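Local coordinates for threonine phosphate decarboxylase-like enzyme (Sulfurospirillum multivorans, PDB 6OUX), which decarboxylates L-serine O-phosphate to ethanolamine O-phosphate with pyridoxal phosphate, supplying a precursor for norcobamide biosynthesis, at residues K191-L196 / D231-V236; S210-A215 / I238-S243; E219-L224 / A298-I303. All coordinates share one frame; numbering follows the deposited sequence.

Contact 1: K191-L196 / D231-V236; sequences KMHILL and DMYPNV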
ATOM      1  N   LYS A 191      31.416 -14.720  -5.260  1.00 20.36           N
ATOM      2  CA  LYS A 191      32.023 -13.377  -5.086  1.00 22.20           C
ATOM      3  C   LYS A 191      31.311 -12.503  -4.055  1.00 18.40           C
ATOM      4  O   LYS A 191      31.972 -11.714  -3.387  1.00 16.19           O
ATOM      5  CB  LYS A 191      32.073 -12.624  -6.403  1.00 25.84           C
ATOM      6  CG  LYS A 191      32.791 -13.419  -7.467  1.00 32.60           C
ATOM      7  CD  LYS A 191      34.209 -12.974  -7.698  1.00 40.09           C
ATOM      8  CE  LYS A 191      34.291 -12.073  -8.924  1.00 43.56           C
ATOM      9  NZ  LYS A 191      34.348 -12.855 -10.181  1.00 48.16           N
ATOM     10  N   MET A 192      29.993 -12.641  -3.939  1.00 15.82           N
ATOM     11  CA  MET A 192      29.257 -11.997  -2.861  1.00 16.69           C
ATOM     12  C   MET A 192      29.792 -12.427  -1.482  1.00 16.83           C
ATOM     13  O   MET A 192      29.850 -11.586  -0.580  1.00 17.15           O
ATOM     14  CB  MET A 192      27.709 -12.260  -2.912  1.00 16.42           C
ATOM     15  CG  MET A 192      26.904 -11.386  -3.858  1.00 18.03           C
ATOM     16  SD  MET A 192      27.066  -9.550  -3.725  1.00 19.13           S
ATOM     17  CE  MET A 192      27.035  -9.444  -2.060  1.00  9.97           C
ATOM     18  N   HIS A 193      30.095 -13.725  -1.298  1.00 16.86           N
ATOM     19  CA  HIS A 193      30.680 -14.226   0.004  1.00 18.20           C
ATOM     20  C   HIS A 193      32.007 -13.484   0.378  1.00 17.24           C
ATOM     21  O   HIS A 193      32.167 -12.947   1.481  1.00 18.82           O
ATOM     22  CB  HIS A 193      30.952 -15.765  -0.074  1.00 17.14           C
ATOM     23  CG  HIS A 193      29.755 -16.599   0.207  1.00 17.34           C
ATOM     24  ND1 HIS A 193      29.147 -16.635   1.447  1.00 17.25           N
ATOM     25  CD2 HIS A 193      29.066 -17.463  -0.584  1.00 16.95           C
ATOM     26  CE1 HIS A 193      28.102 -17.444   1.383  1.00 18.29           C
ATOM     27  NE2 HIS A 193      28.029 -17.952   0.162  1.00 17.76           N
ATOM     28  N   ILE A 194      32.906 -13.412  -0.588  1.00 17.98           N
ATOM     29  CA  ILE A 194      34.181 -12.673  -0.433  1.00 19.90           C
ATOM     30  C   ILE A 194      33.967 -11.226  -0.050  1.00 18.35           C
ATOM     31  O   ILE A 194      34.517 -10.748   0.951  1.00 18.49           O
ATOM     32  CB  ILE A 194      35.031 -12.756  -1.712  1.00 22.14           C
ATOM     33  CG1 ILE A 194      35.425 -14.203  -1.951  1.00 24.06           C
ATOM     34  CG2 ILE A 194      36.290 -11.886  -1.607  1.00 22.82           C
ATOM     35  CD1 ILE A 194      35.819 -14.434  -3.383  1.00 28.05           C
ATOM     36  N   LEU A 195      33.107 -10.541  -0.786  1.00 17.26           N
ATOM     37  CA  LEU A 195      32.756  -9.144  -0.475  1.00 17.07           C
ATOM     38  C   LEU A 195      32.220  -9.014   0.934  1.00 18.34           C
ATOM     39  O   LEU A 195      32.711  -8.170   1.727  1.00 14.57           O
ATOM     40  CB  LEU A 195      31.778  -8.591  -1.516  1.00 19.19           C
ATOM     41  CG  LEU A 195      31.224  -7.159  -1.347  1.00 20.34           C
ATOM     42  CD1 LEU A 195      30.795  -6.592  -2.696  1.00 20.57           C
ATOM     43  CD2 LEU A 195      30.064  -7.053  -0.330  1.00 19.19           C
ATOM     44  N   LEU A 196      31.226  -9.866   1.275  1.00 16.81           N
ATOM     45  CA  LEU A 196      30.558  -9.744   2.596  1.00 16.92           C
ATOM     46  C   LEU A 196      31.457 -10.122   3.781  1.00 15.78           C
ATOM     47  O   LEU A 196      31.368  -9.542   4.859  1.00 15.56           O
ATOM     48  CB  LEU A 196      29.269 -10.606   2.683  1.00 14.70           C
ATOM     49  CG  LEU A 196      28.150 -10.156   1.748  1.00 14.44           C
ATOM     50  CD1 LEU A 196      27.028 -11.160   1.777  1.00 14.07           C
ATOM     51  CD2 LEU A 196      27.660  -8.765   2.117  1.00 13.97           C
ATOM     52  N   ASP A 231      21.513 -15.653   6.219  1.00 11.71           N
ATOM     53  CA  ASP A 231      21.765 -16.571   7.325  1.00 12.98           C
ATOM     54  C   ASP A 231      23.195 -16.536   7.892  1.00 13.02           C
ATOM     55  O   ASP A 231      23.380 -16.759   9.112  1.00 12.27           O
ATOM     56  CB  ASP A 231      21.420 -17.998   6.973  1.00 13.40           C
ATOM     57  CG  ASP A 231      19.951 -18.241   6.844  1.00 14.06           C
ATOM     58  OD1 ASP A 231      19.074 -17.439   7.310  1.00 16.01           O
ATOM     59  OD2 ASP A 231      19.709 -19.285   6.221  1.00 15.20           O
ATOM     60  N   MET A 232      24.172 -16.220   7.025  1.00 12.46           N
ATOM     61  CA  MET A 232      25.565 -16.297   7.364  1.00 12.51           C
ATOM     62  C   MET A 232      26.130 -14.977   7.915  1.00 13.31           C
ATOM     63  O   MET A 232      27.014 -15.008   8.743  1.00 13.00           O
ATOM     64  CB  MET A 232      26.390 -16.776   6.135  1.00 12.67           C
ATOM     65  CG  MET A 232      27.906 -16.981   6.405  1.00 13.34           C
ATOM     66  SD  MET A 232      28.774 -17.801   5.041  1.00 10.79           S
ATOM     67  CE  MET A 232      27.818 -19.273   4.880  1.00 14.20           C
ATOM     68  N   TYR A 233      25.627 -13.822   7.463  1.00 13.47           N
ATOM     69  CA  TYR A 233      26.242 -12.529   7.719  1.00 13.39           C
ATOM     70  C   TYR A 233      25.298 -11.645   8.525  1.00 15.03           C
ATOM     71  O   TYR A 233      24.296 -11.173   8.008  1.00 15.16           O
ATOM     72  CB  TYR A 233      26.634 -11.874   6.421  1.00 14.01           C
ATOM     73  CG  TYR A 233      27.613 -12.690   5.621  1.00 14.22           C
ATOM     74  CD1 TYR A 233      28.952 -12.822   6.035  1.00 14.42           C
ATOM     75  CD2 TYR A 233      27.193 -13.429   4.504  1.00 13.72           C
ATOM     76  CE1 TYR A 233      29.823 -13.599   5.336  1.00 13.99           C
ATOM     77  CE2 TYR A 233      28.061 -14.222   3.835  1.00 13.14           C
ATOM     78  CZ  TYR A 233      29.373 -14.279   4.233  1.00 13.64           C
ATOM     79  OH  TYR A 233      30.205 -15.077   3.508  1.00 13.80           O
ATOM     80  N   PRO A 234      25.609 -11.377   9.808  1.00 14.19           N
ATOM     81  CA  PRO A 234      24.644 -10.658  10.663  1.00 14.72           C
ATOM     82  C   PRO A 234      24.368  -9.191  10.311  1.00 14.14           C
ATOM     83  O   PRO A 234      23.428  -8.622  10.838  1.00 13.77           O
ATOM     84  CB  PRO A 234      25.285 -10.741  12.068  1.00 15.45           C
ATOM     85  CG  PRO A 234      26.715 -10.941  11.804  1.00 15.86           C
ATOM     86  CD  PRO A 234      26.793 -11.779  10.558  1.00 14.82           C
ATOM     87  N   ASN A 235      25.141  -8.611   9.396  1.00 13.39           N
ATOM     88  CA  ASN A 235      24.885  -7.256   8.940  1.00 12.73           C
ATOM     89  C   ASN A 235      24.067  -7.173   7.630  1.00 11.35           C
ATOM     90  O   ASN A 235      23.865  -6.080   7.128  1.00 12.56           O
ATOM     91  CB  ASN A 235      26.168  -6.442   8.775  1.00 12.07           C
ATOM     92  CG  ASN A 235      27.065  -6.979   7.723  1.00 12.96           C
ATOM     93  OD1 ASN A 235      26.913  -8.135   7.279  1.00 13.56           O
ATOM     94  ND2 ASN A 235      28.105  -6.230   7.419  1.00 12.26           N
ATOM     95  N   VAL A 236      23.661  -8.308   7.076  1.00 11.82           N
ATOM     96  CA  VAL A 236      22.901  -8.319   5.845  1.00 12.35           C
ATOM     97  C   VAL A 236      21.396  -8.111   6.047  1.00 12.79           C
ATOM     98  O   VAL A 236      20.749  -8.784   6.874  1.00 12.79           O
ATOM     99  CB  VAL A 236      23.226  -9.569   5.034  1.00 12.66           C
ATOM    100  CG1 VAL A 236      22.242  -9.813   3.870  1.00 12.65           C
ATOM    101  CG2 VAL A 236      24.643  -9.432   4.491  1.00 13.72           C
TER
HETATM  102  O   HOH W   1      29.208  -9.027   6.257  1.00 18.84           O

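Contact 2: S210-A215 / I238-S243; sequences SFIHFA and IVKSLS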
ATOM      1  N   SER A 210      15.782  -8.314  -6.159  1.00 10.72           N
ATOM      2  CA  SER A 210      14.461  -8.352  -6.832  1.00 12.67           C
ATOM      3  C   SER A 210      14.486  -9.078  -8.190  1.00 12.45           C
ATOM      4  O   SER A 210      13.455  -9.612  -8.659  1.00 11.96           O
ATOM      5  CB  SER A 210      13.878  -6.926  -6.995  1.00 13.68           C
ATOM      6  OG  SER A 210      13.425  -6.366  -5.759  1.00 13.71           O
ATOM      7  N   PHE A 211      15.630  -9.036  -8.865  1.00 11.88           N
ATOM      8  CA  PHE A 211      15.791  -9.754 -10.163  1.00 12.58           C
ATOM      9  C   PHE A 211      16.505 -11.092 -10.157  1.00 11.92           C
ATOM     10  O   PHE A 211      16.858 -11.617 -11.244  1.00 12.35           O
ATOM     11  CB  PHE A 211      16.467  -8.773 -11.160  1.00 13.01           C
ATOM     12  CG  PHE A 211      15.732  -7.473 -11.241  1.00 16.37           C
ATOM     13  CD1 PHE A 211      14.465  -7.442 -11.762  1.00 17.02           C
ATOM     14  CD2 PHE A 211      16.242  -6.318 -10.684  1.00 16.02           C
ATOM     15  CE1 PHE A 211      13.741  -6.271 -11.810  1.00 19.56           C
ATOM     16  CE2 PHE A 211      15.502  -5.160 -10.685  1.00 17.95           C
ATOM     17  CZ  PHE A 211      14.264  -5.131 -11.266  1.00 18.77           C
ATOM     18  N   ILE A 212      16.780 -11.653  -8.976  1.00 10.88           N
ATOM     19  CA  ILE A 212      17.697 -12.782  -8.878  1.00 11.93           C
ATOM     20  C   ILE A 212      17.078 -14.088  -9.447  1.00 11.79           C
ATOM     21  O   ILE A 212      17.786 -14.985  -9.852  1.00 11.13           O
ATOM     22  CB  ILE A 212      18.201 -13.022  -7.429  1.00 12.34           C
ATOM     23  CG1 ILE A 212      19.518 -13.842  -7.447  1.00 13.89           C
ATOM     24  CG2 ILE A 212      17.127 -13.633  -6.545  1.00 12.36           C
ATOM     25  CD1 ILE A 212      20.247 -13.895  -6.138  1.00 16.24           C
ATOM     26  N   HIS A 213      15.772 -14.137  -9.536  1.00 12.15           N
ATOM     27  CA  HIS A 213      15.062 -15.307 -10.132  1.00 13.18           C
ATOM     28  C   HIS A 213      15.372 -15.453 -11.643  1.00 12.05           C
ATOM     29  O   HIS A 213      15.138 -16.495 -12.215  1.00 12.06           O
ATOM     30  CB  HIS A 213      13.533 -15.135  -9.997  1.00 14.41           C
ATOM     31  CG  HIS A 213      12.951 -15.650  -8.740  1.00 16.48           C
ATOM     32  ND1 HIS A 213      13.662 -15.784  -7.558  1.00 18.16           N
ATOM     33  CD2 HIS A 213      11.668 -15.990  -8.453  1.00 16.29           C
ATOM     34  CE1 HIS A 213      12.838 -16.202  -6.614  1.00 16.49           C
ATOM     35  NE2 HIS A 213      11.635 -16.355  -7.137  1.00 19.22           N
ATOM     36  N   PHE A 214      15.883 -14.413 -12.288  1.00 11.10           N
ATOM     37  CA  PHE A 214      16.280 -14.409 -13.699  1.00 10.94           C
ATOM     38  C   PHE A 214      17.715 -14.758 -13.935  1.00 11.01           C
ATOM     39  O   PHE A 214      18.066 -15.005 -15.074  1.00 11.31           O
ATOM     40  CB  PHE A 214      15.902 -13.073 -14.365  1.00 12.52           C
ATOM     41  CG  PHE A 214      14.487 -12.686 -14.075  1.00 13.26           C
ATOM     42  CD1 PHE A 214      13.446 -13.503 -14.514  1.00 13.50           C
ATOM     43  CD2 PHE A 214      14.189 -11.623 -13.272  1.00 14.48           C
ATOM     44  CE1 PHE A 214      12.142 -13.200 -14.188  1.00 14.98           C
ATOM     45  CE2 PHE A 214      12.868 -11.302 -12.954  1.00 14.68           C
ATOM     46  CZ  PHE A 214      11.856 -12.111 -13.394  1.00 15.53           C
ATOM     47  N   ALA A 215      18.510 -14.900 -12.882  1.00 10.48           N
ATOM     48  CA  ALA A 215      19.944 -15.219 -13.033  1.00 11.59           C
ATOM     49  C   ALA A 215      20.176 -16.731 -12.890  1.00 12.88           C
ATOM     50  O   ALA A 215      19.324 -17.516 -12.377  1.00 12.44           O
ATOM     51  CB  ALA A 215      20.783 -14.454 -12.004  1.00 12.12           C
ATOM     52  N   ILE A 238      18.231  -8.439   3.318  1.00 11.53           N
ATOM     53  CA  ILE A 238      17.799  -8.818   1.978  1.00 12.42           C
ATOM     54  C   ILE A 238      16.483  -8.148   1.680  1.00 12.86           C
ATOM     55  O   ILE A 238      15.544  -8.169   2.493  1.00 12.22           O
ATOM     56  CB  ILE A 238      17.630 -10.359   1.841  1.00 12.83           C
ATOM     57  CG1 ILE A 238      18.930 -11.090   2.168  1.00 12.94           C
ATOM     58  CG2 ILE A 238      17.123 -10.742   0.451  1.00 12.74           C
ATOM     59  CD1 ILE A 238      20.113 -10.751   1.259  1.00 12.73           C
ATOM     60  N   VAL A 239      16.374  -7.552   0.495  1.00 13.70           N
ATOM     61  CA  VAL A 239      15.099  -7.004   0.085  1.00 14.19           C
ATOM     62  C   VAL A 239      14.728  -7.567  -1.286  1.00 13.77           C
ATOM     63  O   VAL A 239      15.602  -7.706  -2.142  1.00 12.59           O
ATOM     64  CB  VAL A 239      15.183  -5.443  -0.031  1.00 15.46           C
ATOM     65  CG1 VAL A 239      13.855  -4.909  -0.431  1.00 17.10           C
ATOM     66  CG2 VAL A 239      15.576  -4.785   1.255  1.00 15.27           C
ATOM     67  N   LYS A 240      13.441  -7.839  -1.512  1.00 14.09           N
ATOM     68  CA  LYS A 240      13.012  -8.516  -2.763  1.00 15.03           C
ATOM     69  C   LYS A 240      11.563  -8.175  -3.085  1.00 16.88           C
ATOM     70  O   LYS A 240      10.674  -8.340  -2.257  1.00 14.74           O
ATOM     71  CB  LYS A 240      13.216 -10.040  -2.666  1.00 15.39           C
ATOM     72  CG  LYS A 240      12.817 -10.765  -3.918  1.00 18.67           C
ATOM     73  CD  LYS A 240      13.410 -12.155  -4.082  1.00 19.89           C
ATOM     74  CE  LYS A 240      13.043 -12.705  -5.440  1.00 20.09           C
ATOM     75  NZ  LYS A 240      11.558 -12.795  -5.508  1.00 21.94           N
ATOM     76  N   SER A 241      11.350  -7.711  -4.313  1.00 17.10           N
ATOM     77  CA  SER A 241      10.049  -7.543  -4.861  1.00 19.44           C
ATOM     78  C   SER A 241       9.413  -8.909  -5.012  1.00 20.47           C
ATOM     79  O   SER A 241      10.084  -9.893  -5.269  1.00 20.77           O
ATOM     80  CB  SER A 241      10.124  -6.797  -6.179  1.00 20.63           C
ATOM     81  OG  SER A 241       8.859  -6.853  -6.818  1.00 22.48           O
ATOM     82  N   LEU A 242       8.123  -8.985  -4.777  1.00 21.49           N
ATOM     83  CA  LEU A 242       7.346 -10.143  -5.263  1.00 25.47           C
ATOM     84  C   LEU A 242       6.547  -9.854  -6.538  1.00 27.93           C
ATOM     85  O   LEU A 242       5.951 -10.779  -7.083  1.00 35.56           O
ATOM     86  CB  LEU A 242       6.419 -10.665  -4.175  1.00 26.00           C
ATOM     87  CG  LEU A 242       7.121 -11.216  -2.941  1.00 29.32           C
ATOM     88  CD1 LEU A 242       6.093 -11.424  -1.831  1.00 30.80           C
ATOM     89  CD2 LEU A 242       7.829 -12.528  -3.277  1.00 29.16           C
ATOM     90  N   SER A 243       6.623  -8.632  -7.058  1.00 28.48           N
ATOM     91  CA  SER A 243       5.839  -8.185  -8.229  1.00 32.32           C
ATOM     92  C   SER A 243       6.568  -8.301  -9.597  1.00 39.93           C
ATOM     93  O   SER A 243       5.976  -8.609 -10.637  1.00 48.51           O
ATOM     94  CB  SER A 243       5.286  -6.763  -7.905  1.00 31.69           C
ATOM     95  OG  SER A 243       4.507  -6.811  -6.640  1.00 29.29           O
TER
HETATM   96  O   HOH W   2      10.505  -9.294  -8.322  1.00 29.66           O

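Contact 3: E219-L224 / A298-I303; sequences EALTCL and ARKQYI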
ATOM      1  N   GLU A 219      23.753 -24.704 -15.745  1.00 28.17           N
ATOM      2  CA  GLU A 219      22.893 -24.915 -16.919  1.00 28.49           C
ATOM      3  C   GLU A 219      21.509 -25.459 -16.585  1.00 23.99           C
ATOM      4  O   GLU A 219      20.557 -25.237 -17.321  1.00 22.50           O
ATOM      5  CB  GLU A 219      23.581 -25.841 -17.926  1.00 37.71           C
ATOM      6  CG  GLU A 219      24.594 -25.121 -18.786  1.00 41.93           C
ATOM      7  CD  GLU A 219      23.927 -24.245 -19.840  1.00 50.14           C
ATOM      8  OE1 GLU A 219      23.785 -23.011 -19.620  1.00 58.12           O
ATOM      9  OE2 GLU A 219      23.532 -24.802 -20.896  1.00 60.33           O
ATOM     10  N   ALA A 220      21.380 -26.151 -15.478  1.00 22.43           N
ATOM     11  CA  ALA A 220      20.093 -26.661 -15.040  1.00 23.79           C
ATOM     12  C   ALA A 220      19.172 -25.514 -14.607  1.00 21.28           C
ATOM     13  O   ALA A 220      18.056 -25.757 -14.340  1.00 19.29           O
ATOM     14  CB  ALA A 220      20.297 -27.598 -13.858  1.00 26.44           C
ATOM     15  N   LEU A 221      19.675 -24.274 -14.505  1.00 18.28           N
ATOM     16  CA  LEU A 221      18.871 -23.154 -14.042  1.00 17.10           C
ATOM     17  C   LEU A 221      18.294 -23.385 -12.646  1.00 15.63           C
ATOM     18  O   LEU A 221      17.139 -23.155 -12.372  1.00 17.69           O
ATOM     19  CB  LEU A 221      17.804 -22.785 -15.059  1.00 17.02           C
ATOM     20  CG  LEU A 221      18.251 -22.611 -16.523  1.00 17.70           C
ATOM     21  CD1 LEU A 221      17.047 -22.288 -17.366  1.00 18.87           C
ATOM     22  CD2 LEU A 221      19.361 -21.586 -16.796  1.00 20.07           C
ATOM     23  N   THR A 222      19.149 -23.765 -11.735  1.00 16.51           N
ATOM     24  CA  THR A 222      18.811 -23.853 -10.304  1.00 19.15           C
ATOM     25  C   THR A 222      18.434 -22.457  -9.779  1.00 17.47           C
ATOM     26  O   THR A 222      19.171 -21.495 -10.015  1.00 20.16           O
ATOM     27  CB  THR A 222      19.987 -24.449  -9.493  1.00 21.82           C
ATOM     28  OG1 THR A 222      20.451 -25.666 -10.094  1.00 24.16           O
ATOM     29  CG2 THR A 222      19.566 -24.765  -8.027  1.00 23.21           C
ATOM     30  N   CYS A 223      17.276 -22.317  -9.131  1.00 15.96           N
ATOM     31  CA  CYS A 223      16.830 -21.003  -8.669  1.00 16.71           C
ATOM     32  C   CYS A 223      17.834 -20.534  -7.618  1.00 17.40           C
ATOM     33  O   CYS A 223      18.218 -21.292  -6.758  1.00 18.07           O
ATOM     34  CB  CYS A 223      15.464 -21.033  -8.073  1.00 17.40           C
ATOM     35  SG  CYS A 223      14.788 -19.390  -7.764  1.00 20.75           S
ATOM     36  N   LEU A 224      18.287 -19.307  -7.749  1.00 17.85           N
ATOM     37  CA  LEU A 224      19.249 -18.711  -6.838  1.00 17.29           C
ATOM     38  C   LEU A 224      18.485 -17.976  -5.798  1.00 19.49           C
ATOM     39  O   LEU A 224      17.356 -17.582  -6.031  1.00 20.33           O
ATOM     40  CB  LEU A 224      20.142 -17.710  -7.583  1.00 17.02           C
ATOM     41  CG  LEU A 224      21.023 -18.328  -8.672  1.00 18.21           C
ATOM     42  CD1 LEU A 224      21.555 -17.257  -9.595  1.00 18.35           C
ATOM     43  CD2 LEU A 224      22.155 -19.131  -8.028  1.00 19.64           C
ATOM     44  N   ALA A 298       7.571 -21.682 -15.314  1.00  9.81           N
ATOM     45  CA  ALA A 298       7.452 -20.377 -15.933  1.00  9.61           C
ATOM     46  C   ALA A 298       8.725 -19.466 -15.815  1.00 10.13           C
ATOM     47  O   ALA A 298       8.998 -18.619 -16.693  1.00  8.20           O
ATOM     48  CB  ALA A 298       6.294 -19.614 -15.287  1.00  9.33           C
ATOM     49  N   ARG A 299       9.431 -19.635 -14.701  1.00 10.30           N
ATOM     50  CA  ARG A 299      10.668 -18.894 -14.435  1.00 11.14           C
ATOM     51  C   ARG A 299      11.752 -19.397 -15.397  1.00 11.14           C
ATOM     52  O   ARG A 299      12.333 -18.611 -16.094  1.00 10.57           O
ATOM     53  CB  ARG A 299      11.057 -19.134 -12.995  1.00 11.82           C
ATOM     54  CG  ARG A 299      12.258 -18.317 -12.506  1.00 11.92           C
ATOM     55  CD  ARG A 299      12.737 -18.635 -11.112  1.00 12.90           C
ATOM     56  NE  ARG A 299      13.271 -19.997 -11.067  1.00 14.34           N
ATOM     57  CZ  ARG A 299      14.485 -20.389 -11.488  1.00 16.05           C
ATOM     58  NH1 ARG A 299      15.406 -19.518 -11.927  1.00 14.37           N
ATOM     59  NH2 ARG A 299      14.807 -21.676 -11.398  1.00 17.71           N
ATOM     60  N   LYS A 300      11.922 -20.713 -15.495  1.00 11.07           N
ATOM     61  CA  LYS A 300      12.880 -21.295 -16.414  1.00 12.35           C
ATOM     62  C   LYS A 300      12.570 -21.057 -17.877  1.00 11.42           C
ATOM     63  O   LYS A 300      13.476 -20.777 -18.643  1.00 11.49           O
ATOM     64  CB  LYS A 300      13.095 -22.793 -16.199  1.00 13.53           C
ATOM     65  CG  LYS A 300      13.729 -23.136 -14.883  1.00 15.91           C
ATOM     66  CD  LYS A 300      14.277 -24.569 -14.865  1.00 18.62           C
ATOM     67  CE  LYS A 300      13.381 -25.546 -14.174  1.00 22.66           C
ATOM     68  NZ  LYS A 300      13.951 -26.135 -12.926  1.00 22.01           N
ATOM     69  N   GLN A 301      11.286 -21.095 -18.233  1.00 10.36           N
ATOM     70  CA  GLN A 301      10.853 -20.760 -19.565  1.00 11.24           C
ATOM     71  C   GLN A 301      11.204 -19.341 -19.923  1.00 10.90           C
ATOM     72  O   GLN A 301      11.688 -19.061 -21.047  1.00 10.11           O
ATOM     73  CB  GLN A 301       9.336 -20.990 -19.641  1.00 11.17           C
ATOM     74  CG  GLN A 301       8.611 -20.593 -20.895  1.00 12.93           C
ATOM     75  CD  GLN A 301       7.117 -20.870 -20.779  1.00 14.01           C
ATOM     76  OE1 GLN A 301       6.531 -20.811 -19.676  1.00 16.37           O
ATOM     77  NE2 GLN A 301       6.495 -21.129 -21.889  1.00 15.42           N
ATOM     78  N   TYR A 302      10.933 -18.419 -18.997  1.00 11.35           N
ATOM     79  CA  TYR A 302      11.289 -17.026 -19.188  1.00 12.10           C
ATOM     80  C   TYR A 302      12.823 -16.789 -19.303  1.00 11.66           C
ATOM     81  O   TYR A 302      13.262 -16.013 -20.154  1.00 10.97           O
ATOM     82  CB  TYR A 302      10.707 -16.139 -18.092  1.00 12.27           C
ATOM     83  CG  TYR A 302      10.891 -14.668 -18.390  1.00 14.03           C
ATOM     84  CD1 TYR A 302      10.228 -14.023 -19.388  1.00 15.26           C
ATOM     85  CD2 TYR A 302      11.805 -13.936 -17.675  1.00 19.01           C
ATOM     86  CE1 TYR A 302      10.434 -12.669 -19.657  1.00 15.28           C
ATOM     87  CE2 TYR A 302      12.021 -12.591 -17.933  1.00 18.98           C
ATOM     88  CZ  TYR A 302      11.301 -11.955 -18.893  1.00 17.98           C
ATOM     89  OH  TYR A 302      11.580 -10.624 -19.091  1.00 19.10           O
ATOM     90  N   ILE A 303      13.626 -17.412 -18.465  1.00 11.28           N
ATOM     91  CA  ILE A 303      15.070 -17.285 -18.628  1.00 11.35           C
ATOM     92  C   ILE A 303      15.517 -17.802 -20.012  1.00 12.82           C
ATOM     93  O   ILE A 303      16.386 -17.158 -20.693  1.00 12.11           O
ATOM     94  CB  ILE A 303      15.809 -18.058 -17.544  1.00 11.31           C
ATOM     95  CG1 ILE A 303      15.593 -17.407 -16.193  1.00 11.35           C
ATOM     96  CG2 ILE A 303      17.291 -18.269 -17.842  1.00 10.96           C
ATOM     97  CD1 ILE A 303      16.089 -18.257 -15.047  1.00 11.76           C
TER
HETATM   98  O   HOH W   3      15.853 -27.265 -14.803  1.00 43.82           O
HETATM   99  O   HOH W   4      18.267 -20.023 -12.398  1.00 10.70           O

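Contact 1: K191-L196 / D231-V236
Helix 189-198 and the exit of helix 227-232, the helices of two successive beta-alpha-beta crossovers, pack here on one side of the seven-stranded sheet, beside strand 204-208. Tyr233, the first residue to leave the second helix, opens a type I turn to Val236 and carries the contact. The tight part is its ring: Leu196 CB lies 3.8 Å from the centroid of the Tyr233 ring, only 2° off the normal, a CH-pi contact. Met232 CG covers the opposite face near the rim, so the ring is sandwiched. Deeper in, Leu196 CD2 meets Val236 CG2 at 3.9 Å. The outer side is looser and more polar. Here Tyr233 OH lies in the plane of the partly exposed His193 ring, 2.8 Å from ND1 in a nearly straight hydrogen bond (169°), and is also hydrogen-bonded to Lys197 NZ; SD of the exposed Met232 approaches His193 CE1 obliquely at 3.7 Å. A leucine in place of Tyr233 would probably cost His193 ND1 this partner and take away the flat ring face that Leu196 CB packs on. At the turn, one water donates both its protons, to Leu196 O at 2.6 Å and to Asn235 OD1 at 2.7 Å.

Contact 2: S210-A215 / I238-S243
One direct hydrogen bond joins the loop 210-215 to strand 236-241, and it runs from backbone to side chain. Ser241 N donates to Ser210 OG over 2.9 Å with an N-H...O angle of 159°. The hydroxyl is placed for this by a first torsion that sets OG anti to the carbonyl carbon, beside its own backbone N, and it has a second hydrogen-bond partner in Asp208 OD1, so two groups fix its rotation. The backbones are close at this point, with Ser210 CA 4.3 Å from Lys240 CA.

Water adds a second link: one molecule donates to Ser210 O at 3.0 Å and, weakly, to Ser241 O at 3.1 Å.

Within the second segment, Ser241 OG accepts from Ser243 N at 2.9 Å. This is an ST turn, and it marks where strand 236-241 gives way to a loop; the same oxygen also accepts a hydrogen bond from Lys244 N. The strand lies next to and parallel with strand 204-208 in the mixed sheet of the large domain of an aminotransferase-type PLP enzyme, and Ser210 follows just beyond the end of that neighbour.

Charge and aromatic contacts gather around Lys240. Its extended chain, with the first three torsions near anti, lays Lys240 CE over one face of the His213 ring, 4.0 Å from the centroid and 28° off the normal, a CH-pi contact. A bend at the fourth torsion swings Lys240 NZ toward Asp245, with which it forms a salt bridge, and Ser241 O, to which it donates at 3.3 Å almost along the C=O axis. Lys240 NZ sits 3.8 Å above the plane of the His213 ring, displaced toward the rim. Apolar packing is slight: Ile212 CG2 brushes the methylene chain of Lys240 near CE.

Contact 3: E219-L224 / A298-I303
The loop 219-224 has no regular secondary structure and turns at Leu221, whose positive phi and psi (58° and 50°) are left-handed helical values, while its CA comes within 6.7 Å of that of Lys300 on helix 289-314. Leu221 O receives a hydrogen bond from Arg299 NH2 of 2.9 Å and 161°, with the donor in the carbonyl plane and the oxygen close to the guanidinium plane. Arg299 leaves the helix extended and bends at its third torsion, which turns the edge of the guanidinium to Leu221 O and one face to Cys223. Cys223 CB lies 3.4 Å above the plane of the Arg299 guanidinium, toward its rim, with SG alongside NE.

The loop belongs to the long connection from strand 204-208 into helix 227-232, the first half of a beta-alpha-beta crossover, which the contact ties to the side of helix 289-314. A salt bridge from Arg299 NH2 to Glu296, one turn earlier, probably holds the guanidinium in its orientation.

Apolar contact comes from Lys300, next to Arg299, and from Ile303, one turn on. Leu221 CD2 meets Ile303 CG2 tip to tip at 4.0 Å, and Leu221 CB rests on the aliphatic part of Lys300, 4.0 Å from CD. Lys300 bends at its third and fourth torsions, and its NZ donates to a water at 2.9 Å that in turn donates to Ala220 O at 2.7 Å. A second water lies in the guanidinium plane, accepts from Arg299 NH1 at 2.9 Å and also lies close to Thr222 O.

In the fold
Each contact takes one segment from the chain running on from strand 204-208 to strand 236-241, and their segments interleave. Contact 2, about 8 Å from the centre of the chain, is nearest the substrate site: the side chain of Ser210 lies about 8 Å from that of Asn181 and about 11 Å from that of Arg369, both probably substrate-binding residues. Contact 3, about 13 Å away between centres, touches it directly, with His213 O 3.0 Å from Arg299 NH1, a probable hydrogen bond, and Phe214 packed on Tyr302. Contact 1 lies farther out, about 17 Å from contact 2 and 24 Å from contact 3 between centres, joined to contact 2 through the chain alone.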